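Local coordinates for protein transcriptional regulator, LysR family (PDB 4PZJ) that probably binds cis-regulatory DNA through the N-terminal winged helix-turn-helix domain seen here and so regulates transcription, as LysR-type regulators do, at the interface of chains A and B. Residues are numbered along the deposited sequence; one frame, centred on the assembly and turned at random. Chains: chain A/B, Transcriptional regulator, LysR family.

The interface of chains A and B. Residues chain A 43-45, 47, 60, 63; chain B 45, 59-60, 63.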
# COMPACT_ATOMS: atom_id res chain seq x y z
N TYR A 43 0.88 -6.92 7.22
CA TYR A 43 1.23 -5.52 7.03
C TYR A 43 0.74 -4.59 8.13
O TYR A 43 1.21 -3.48 8.24
CB TYR A 43 0.79 -5.03 5.63
CG TYR A 43 1.62 -5.74 4.59
CD1 TYR A 43 2.87 -5.26 4.24
CD2 TYR A 43 1.18 -6.92 4.00
CE1 TYR A 43 3.66 -5.93 3.33
CE2 TYR A 43 1.97 -7.60 3.08
CZ TYR A 43 3.19 -7.07 2.73
OH TYR A 43 4.01 -7.73 1.84
N GLY A 44 -0.15 -5.08 8.97
CA GLY A 44 -0.60 -4.30 10.09
C GLY A 44 -1.54 -3.18 9.76
O GLY A 44 -1.70 -2.24 10.56
N VAL A 45 -2.19 -3.26 8.61
CA VAL A 45 -3.15 -2.21 8.22
C VAL A 45 -4.41 -2.88 7.67
O VAL A 45 -4.32 -3.94 7.00
CB VAL A 45 -2.57 -1.25 7.15
CG1 VAL A 45 -1.44 -0.41 7.73
CG2 VAL A 45 -2.12 -2.00 5.91
N LEU A 47 -7.53 -3.30 5.13
CA LEU A 47 -7.73 -3.03 3.70
C LEU A 47 -9.19 -2.72 3.39
O LEU A 47 -9.51 -2.10 2.38
CB LEU A 47 -7.25 -4.25 2.91
CG LEU A 47 -5.76 -4.48 3.00
CD1 LEU A 47 -5.43 -5.83 2.36
CD2 LEU A 47 -4.86 -3.39 2.42
N ALA A 60 -5.37 2.39 3.03
CA ALA A 60 -4.32 1.40 2.66
C ALA A 60 -4.78 0.52 1.51
O ALA A 60 -3.97 0.15 0.62
CB ALA A 60 -3.95 0.53 3.84
N LEU A 63 -4.20 2.37 -1.69
CA LEU A 63 -2.82 2.48 -1.98
C LEU A 63 -2.38 1.13 -2.60
O LEU A 63 -1.72 1.11 -3.63
CB LEU A 63 -2.04 2.75 -0.70
CG LEU A 63 -0.52 2.86 -0.81
CD1 LEU A 63 -0.06 4.07 -1.58
CD2 LEU A 63 0.12 2.82 0.59
N VAL B 45 -2.06 8.28 4.09
CA VAL B 45 -1.28 7.45 5.02
C VAL B 45 0.18 7.87 4.96
O VAL B 45 0.68 8.24 3.86
CB VAL B 45 -1.40 5.94 4.70
CG1 VAL B 45 -2.81 5.43 4.96
CG2 VAL B 45 -0.96 5.64 3.27
N ASP B 59 4.10 1.00 8.28
CA ASP B 59 3.37 -0.17 7.81
C ASP B 59 2.87 0.04 6.38
O ASP B 59 2.99 -0.85 5.56
CB ASP B 59 2.21 -0.50 8.74
CG ASP B 59 2.68 -1.01 10.10
OD1 ASP B 59 3.83 -1.43 10.24
OD2 ASP B 59 1.85 -1.02 11.02
N ALA B 60 2.32 1.21 6.08
CA ALA B 60 1.86 1.50 4.69
C ALA B 60 3.03 1.55 3.72
O ALA B 60 2.91 1.11 2.55
CB ALA B 60 1.11 2.82 4.63
N LEU B 63 3.86 -1.97 2.72
CA LEU B 63 2.85 -2.51 1.89
C LEU B 63 3.09 -1.98 0.47
O LEU B 63 3.10 -2.74 -0.49
CB LEU B 63 1.47 -2.08 2.38
CG LEU B 63 0.25 -2.56 1.59
CD1 LEU B 63 0.03 -4.04 1.66
CD2 LEU B 63 -1.00 -1.78 2.04
O HOH W 1 -0.41 0.15 11.31
O HOH W 2 3.55 -3.28 6.93
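Leucine and an aromatic ring make the tightly packed part of this patch in a two-fold symmetric interface between DNA-binding domains. B:Leu63, on helix 59-68, comes in perpendicular to A:Tyr43 and lays CD1 over one ring face, 3.9 Å from the centroid and offset toward the rim, a CH-pi contact. The ring's CD1/CE1 rim packs against the leucine backbone, A:Tyr43 CD1 lying 3.6 Å from B:Leu63 CA. With CG anti to the backbone N (chi1 179°), the forked leucine sends CD2 to A:Val45 CG2 at 4.0 Å. The same methyl lies 4.2 Å from A:Ala60 CB, and the small alanine probably lets the helices approach. Tyrosine suits the end of helix 29-43 by offering both face and rim; an alanine here would probably leave B:Leu63 CD1 poorly packed.

The side around B:Asp59 is looser and wetter. Branched A:Val45 serves both parts, its CG1 running antiparallel alongside B:Asp59 CB at 3.8 Å. One water lies 2.6 Å from carboxylate oxygen B:Asp59 OD2 and 2.8 Å from A:Gly44 O; another links the A:Tyr43 and B:Asp59 carbonyls. A:Gly44 readily adopts the positive phi (74°) just after helix 29-43. Aspartate suits its helix start, whose dipole would probably stabilise its charge. Helix 59-68 begins the linker helix, so the pairing is consistent with LysR dimers and would probably help set the DNA-binding domains against each other, though this fragment alone does not prove the full-length dimer.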